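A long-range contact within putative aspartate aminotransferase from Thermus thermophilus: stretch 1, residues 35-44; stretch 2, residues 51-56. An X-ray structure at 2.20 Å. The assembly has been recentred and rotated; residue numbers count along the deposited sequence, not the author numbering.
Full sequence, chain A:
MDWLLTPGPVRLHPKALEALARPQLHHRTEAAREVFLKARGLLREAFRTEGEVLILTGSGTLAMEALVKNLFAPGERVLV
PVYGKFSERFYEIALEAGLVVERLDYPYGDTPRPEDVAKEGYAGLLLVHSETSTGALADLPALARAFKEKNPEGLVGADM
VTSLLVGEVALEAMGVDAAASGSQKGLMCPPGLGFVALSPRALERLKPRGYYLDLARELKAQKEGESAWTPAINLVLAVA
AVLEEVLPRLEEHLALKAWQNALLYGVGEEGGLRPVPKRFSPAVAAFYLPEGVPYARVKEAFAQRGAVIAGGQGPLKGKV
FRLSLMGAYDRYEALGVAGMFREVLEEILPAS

Stretch 1 35-44: VFLKARGLLR
Stretch 2 51-56: GEVLIL

Residues 35-44 form one length of a longer helix, with phi/psi near -62/-45 and i to i-4 hydrogen bonds from Ala39 N to Val35 O (2.8 Å) through Arg44 N to Arg40 O (3.1 Å). After Gly51 (-85/-147), residues 52-56 run as an extended strand, phi -98 to -124 and psi 119 to 149. The two axes approach to 7.6 Å, and their N-to-C directions differ by 128°, so the strand runs back obliquely across the helix. Register is set where Arg44 CA and Val53 CA lie 6.0 Å apart.

Strand alternation supplies the bumps. Val53 and Ile55 send CA-to-CB toward the helix, while Leu54 and Leu56 point away. Ile55 (chi1 m, chi2 t), the most covered residue at 99 Å², is the larger knob, and Phe36, Ala39 and Leu43 line its hollow. Its CD1 sits over one face of the Phe36 ring, 4.3 Å from the centroid and 19° off the normal, a CH-pi contact; the ring (chi1 t, chi2 82°) also brings CZ to 3.9 Å from Ile55 CB. Ala39 CB, pointing toward the strand, lies 4.0 Å from Ile55 CD1. Leu43 (chi1 m, chi2 t) closes the pocket, its CD1 4.0 Å from Ile55 CG1.

Val53 (chi1 t) packs against Leu43 and Arg44: its CG1 is 3.8 Å from Leu43 CB, and its CG2 is 3.8 Å from Arg44 CA, so one methyl packs directly against the helix backbone.

Arg40 provides the polar clasp. Its CB leaves sideways, but chi1, chi2 and chi3 are all m, folding the chain so that the guanidinium reaches the strand. Arg40 NE donates to Val53 O at a short 2.5 Å with a 161° angle; Arg40 NH2 adds a weak bond to the same Val53 O at 3.1 Å. Arg40 NH2 also forms a salt bridge with Glu52 OE1 at 2.8 Å, with Glu52 at chi1 m, chi2 m and chi3 -17°. Both oxygens lie at the guanidinium edge, near its plane.

Two waters bridge the stretches. Water 1 accepts from Val53 N (2.9 Å) and donates weakly to Arg40 O (3.0 Å), linking the two backbones. Water 2 donates to Glu52 OE1 (2.9 Å) and accepts a weak bond from Arg44 NH1 (2.9 Å). Arg44 (chi1 -126°, chi2 and chi3 m) lays its CD 3.1 Å from Gly51 O.

The rule is apolar knobs in a helix-lined hollow, with one folded arginine holding the strand's carbonyl and carboxylate.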

ATOM      1  N   VAL A  35     -15.299 -11.715  -0.892  1.00 32.75           N
ATOM      2  CA  VAL A  35     -15.328 -10.323  -0.443  1.00 30.43           C
ATOM      3  C   VAL A  35     -14.583  -9.465  -1.462  1.00 27.96           C
ATOM      4  O   VAL A  35     -15.051  -8.395  -1.843  1.00 28.24           O
ATOM      5  CB  VAL A  35     -14.676 -10.144   0.950  1.00 30.78           C
ATOM      6  CG1 VAL A  35     -14.588  -8.670   1.304  1.00 31.39           C
ATOM      7  CG2 VAL A  35     -15.493 -10.861   2.001  1.00 33.07           C
ATOM      8  N   PHE A  36     -13.443  -9.967  -1.929  1.00 28.11           N
ATOM      9  CA  PHE A  36     -12.632  -9.256  -2.912  1.00 27.59           C
ATOM     10  C   PHE A  36     -13.434  -9.070  -4.199  1.00 26.24           C
ATOM     11  O   PHE A  36     -13.515  -7.964  -4.727  1.00 26.62           O
ATOM     12  CB  PHE A  36     -11.338 -10.022  -3.194  1.00 25.86           C
ATOM     13  CG  PHE A  36     -10.236  -9.164  -3.728  1.00 28.54           C
ATOM     14  CD1 PHE A  36      -9.442  -8.414  -2.860  1.00 28.02           C
ATOM     15  CD2 PHE A  36      -9.985  -9.097  -5.098  1.00 27.80           C
ATOM     16  CE1 PHE A  36      -8.413  -7.608  -3.347  1.00 28.99           C
ATOM     17  CE2 PHE A  36      -8.960  -8.296  -5.594  1.00 28.85           C
ATOM     18  CZ  PHE A  36      -8.169  -7.548  -4.716  1.00 28.48           C
ATOM     19  N   LEU A  37     -14.033 -10.153  -4.687  1.00 26.28           N
ATOM     20  CA  LEU A  37     -14.860 -10.104  -5.894  1.00 27.76           C
ATOM     21  C   LEU A  37     -16.053  -9.175  -5.685  1.00 27.85           C
ATOM     22  O   LEU A  37     -16.475  -8.475  -6.605  1.00 29.15           O
ATOM     23  CB  LEU A  37     -15.363 -11.500  -6.263  1.00 27.02           C
ATOM     24  CG  LEU A  37     -14.408 -12.357  -7.089  1.00 29.73           C
ATOM     25  CD1 LEU A  37     -14.961 -13.768  -7.218  1.00 30.28           C
ATOM     26  CD2 LEU A  37     -14.209 -11.727  -8.460  1.00 29.45           C
ATOM     27  N   LYS A  38     -16.587  -9.180  -4.468  1.00 27.95           N
ATOM     28  CA  LYS A  38     -17.717  -8.335  -4.102  1.00 29.58           C
ATOM     29  C   LYS A  38     -17.288  -6.872  -4.259  1.00 27.71           C
ATOM     30  O   LYS A  38     -17.981  -6.072  -4.882  1.00 27.05           O
ATOM     31  CB  LYS A  38     -18.107  -8.608  -2.648  1.00 33.01           C
ATOM     32  CG  LYS A  38     -19.603  -8.631  -2.349  1.00 40.05           C
ATOM     33  CD  LYS A  38     -20.283  -7.314  -2.678  1.00 46.50           C
ATOM     34  CE  LYS A  38     -21.786  -7.334  -2.371  1.00 50.80           C
ATOM     35  NZ  LYS A  38     -22.282  -8.628  -1.810  1.00 55.31           N
ATOM     36  N   ALA A  39     -16.131  -6.531  -3.699  1.00 27.09           N
ATOM     37  CA  ALA A  39     -15.612  -5.167  -3.784  1.00 25.06           C
ATOM     38  C   ALA A  39     -15.369  -4.771  -5.238  1.00 23.04           C
ATOM     39  O   ALA A  39     -15.720  -3.666  -5.639  1.00 23.46           O
ATOM     40  CB  ALA A  39     -14.333  -5.035  -2.967  1.00 23.21           C
ATOM     41  N   ARG A  40     -14.781  -5.687  -6.012  1.00 22.73           N
ATOM     42  CA  ARG A  40     -14.495  -5.486  -7.440  1.00 25.35           C
ATOM     43  C   ARG A  40     -15.796  -5.013  -8.115  1.00 25.56           C
ATOM     44  O   ARG A  40     -15.833  -3.975  -8.782  1.00 25.34           O
ATOM     45  CB  ARG A  40     -14.115  -6.825  -8.095  1.00 27.70           C
ATOM     46  CG  ARG A  40     -12.767  -7.509  -7.775  1.00 33.32           C
ATOM     47  CD  ARG A  40     -11.501  -6.750  -8.145  1.00 32.21           C
ATOM     48  NE  ARG A  40     -11.422  -6.359  -9.559  1.00 35.19           N
ATOM     49  CZ  ARG A  40     -11.785  -7.088 -10.619  1.00 31.95           C
ATOM     50  NH1 ARG A  40     -12.271  -8.319 -10.503  1.00 30.10           N
ATOM     51  NH2 ARG A  40     -11.729  -6.534 -11.818  1.00 30.28           N
ATOM     52  N   GLY A  41     -16.854  -5.803  -7.919  1.00 24.45           N
ATOM     53  CA  GLY A  41     -18.158  -5.528  -8.495  1.00 23.63           C
ATOM     54  C   GLY A  41     -18.806  -4.228  -8.070  1.00 24.46           C
ATOM     55  O   GLY A  41     -19.434  -3.553  -8.887  1.00 24.97           O
ATOM     56  N   LEU A  42     -18.671  -3.880  -6.795  1.00 23.79           N
ATOM     57  CA  LEU A  42     -19.247  -2.641  -6.286  1.00 25.24           C
ATOM     58  C   LEU A  42     -18.517  -1.401  -6.829  1.00 24.25           C
ATOM     59  O   LEU A  42     -19.147  -0.400  -7.166  1.00 23.10           O
ATOM     60  CB  LEU A  42     -19.251  -2.649  -4.756  1.00 26.25           C
ATOM     61  CG  LEU A  42     -20.183  -3.688  -4.123  1.00 28.53           C
ATOM     62  CD1 LEU A  42     -19.964  -3.740  -2.624  1.00 26.06           C
ATOM     63  CD2 LEU A  42     -21.643  -3.360  -4.448  1.00 27.24           C
ATOM     64  N   LEU A  43     -17.195  -1.478  -6.922  1.00 23.50           N
ATOM     65  CA  LEU A  43     -16.394  -0.368  -7.442  1.00 24.88           C
ATOM     66  C   LEU A  43     -16.711  -0.184  -8.921  1.00 26.71           C
ATOM     67  O   LEU A  43     -16.622   0.915  -9.468  1.00 26.07           O
ATOM     68  CB  LEU A  43     -14.905  -0.658  -7.240  1.00 23.15           C
ATOM     69  CG  LEU A  43     -14.409  -0.469  -5.803  1.00 23.27           C
ATOM     70  CD1 LEU A  43     -13.119  -1.233  -5.565  1.00 22.02           C
ATOM     71  CD2 LEU A  43     -14.230   1.015  -5.526  1.00 21.23           C
ATOM     72  N   ARG A  44     -17.092  -1.294  -9.543  1.00 29.76           N
ATOM     73  CA  ARG A  44     -17.478  -1.381 -10.945  1.00 31.91           C
ATOM     74  C   ARG A  44     -18.706  -0.492 -11.148  1.00 31.97           C
ATOM     75  O   ARG A  44     -18.751   0.322 -12.071  1.00 32.16           O
ATOM     76  CB  ARG A  44     -17.812  -2.845 -11.218  1.00 37.32           C
ATOM     77  CG  ARG A  44     -17.093  -3.496 -12.360  1.00 44.44           C
ATOM     78  CD  ARG A  44     -17.397  -2.864 -13.682  1.00 49.04           C
ATOM     79  NE  ARG A  44     -18.671  -3.370 -14.199  1.00 53.69           N
ATOM     80  CZ  ARG A  44     -19.026  -4.656 -14.243  1.00 55.53           C
ATOM     81  NH1 ARG A  44     -18.211  -5.609 -13.799  1.00 55.77           N
ATOM     82  NH2 ARG A  44     -20.207  -4.995 -14.741  1.00 57.08           N
ATOM     83  N   GLY A  51     -16.120  -2.017 -17.825  1.00 27.88           N
ATOM     84  CA  GLY A  51     -14.777  -2.559 -17.722  1.00 28.04           C
ATOM     85  C   GLY A  51     -14.442  -3.210 -16.395  1.00 27.52           C
ATOM     86  O   GLY A  51     -15.305  -3.789 -15.739  1.00 28.28           O
ATOM     87  N   GLU A  52     -13.178  -3.102 -15.991  1.00 28.45           N
ATOM     88  CA  GLU A  52     -12.710  -3.704 -14.746  1.00 27.87           C
ATOM     89  C   GLU A  52     -12.064  -2.689 -13.816  1.00 26.44           C
ATOM     90  O   GLU A  52     -11.468  -1.710 -14.260  1.00 27.74           O
ATOM     91  CB  GLU A  52     -11.678  -4.799 -15.042  1.00 28.29           C
ATOM     92  CG  GLU A  52     -12.140  -5.912 -15.972  1.00 30.54           C
ATOM     93  CD  GLU A  52     -13.148  -6.860 -15.338  1.00 33.82           C
ATOM     94  OE1 GLU A  52     -13.273  -6.891 -14.095  1.00 32.45           O
ATOM     95  OE2 GLU A  52     -13.817  -7.591 -16.097  1.00 38.14           O
ATOM     96  N   VAL A  53     -12.199  -2.926 -12.520  1.00 25.11           N
ATOM     97  CA  VAL A  53     -11.591  -2.059 -11.524  1.00 25.31           C
ATOM     98  C   VAL A  53     -10.593  -2.913 -10.749  1.00 25.26           C
ATOM     99  O   VAL A  53     -10.928  -4.002 -10.275  1.00 25.49           O
ATOM    100  CB  VAL A  53     -12.629  -1.456 -10.550  1.00 26.16           C
ATOM    101  CG1 VAL A  53     -11.940  -0.473  -9.604  1.00 23.82           C
ATOM    102  CG2 VAL A  53     -13.739  -0.750 -11.326  1.00 23.89           C
ATOM    103  N   LEU A  54      -9.348  -2.452 -10.699  1.00 23.07           N
ATOM    104  CA  LEU A  54      -8.299  -3.170  -9.986  1.00 22.87           C
ATOM    105  C   LEU A  54      -8.012  -2.517  -8.633  1.00 23.56           C
ATOM    106  O   LEU A  54      -7.948  -1.289  -8.525  1.00 23.07           O
ATOM    107  CB  LEU A  54      -7.027  -3.222 -10.834  1.00 21.22           C
ATOM    108  CG  LEU A  54      -7.160  -3.984 -12.158  1.00 22.47           C
ATOM    109  CD1 LEU A  54      -5.888  -3.857 -12.973  1.00 23.06           C
ATOM    110  CD2 LEU A  54      -7.488  -5.444 -11.886  1.00 20.58           C
ATOM    111  N   ILE A  55      -7.890  -3.350  -7.602  1.00 21.96           N
ATOM    112  CA  ILE A  55      -7.600  -2.891  -6.249  1.00 21.90           C
ATOM    113  C   ILE A  55      -6.104  -3.043  -5.980  1.00 23.82           C
ATOM    114  O   ILE A  55      -5.561  -4.150  -6.039  1.00 23.95           O
ATOM    115  CB  ILE A  55      -8.373  -3.711  -5.204  1.00 21.99           C
ATOM    116  CG1 ILE A  55      -9.879  -3.611  -5.471  1.00 19.78           C
ATOM    117  CG2 ILE A  55      -8.020  -3.243  -3.794  1.00 16.43           C
ATOM    118  CD1 ILE A  55     -10.726  -4.374  -4.481  1.00 19.59           C
ATOM    119  N   LEU A  56      -5.443  -1.923  -5.700  1.00 23.73           N
ATOM    120  CA  LEU A  56      -4.006  -1.921  -5.429  1.00 23.17           C
ATOM    121  C   LEU A  56      -3.735  -1.519  -3.990  1.00 22.76           C
ATOM    122  O   LEU A  56      -4.405  -0.642  -3.440  1.00 22.91           O
ATOM    123  CB  LEU A  56      -3.290  -0.941  -6.361  1.00 22.63           C
ATOM    124  CG  LEU A  56      -3.515  -1.078  -7.872  1.00 25.13           C
ATOM    125  CD1 LEU A  56      -2.693  -0.024  -8.584  1.00 26.09           C
ATOM    126  CD2 LEU A  56      -3.138  -2.464  -8.364  1.00 22.37           C
TER
HETATM  127  O   HOH W   1     -14.283  -4.623 -11.323  1.00 26.71           O
HETATM  128  O   HOH W   2     -15.869  -6.863 -12.742  1.00 51.09           O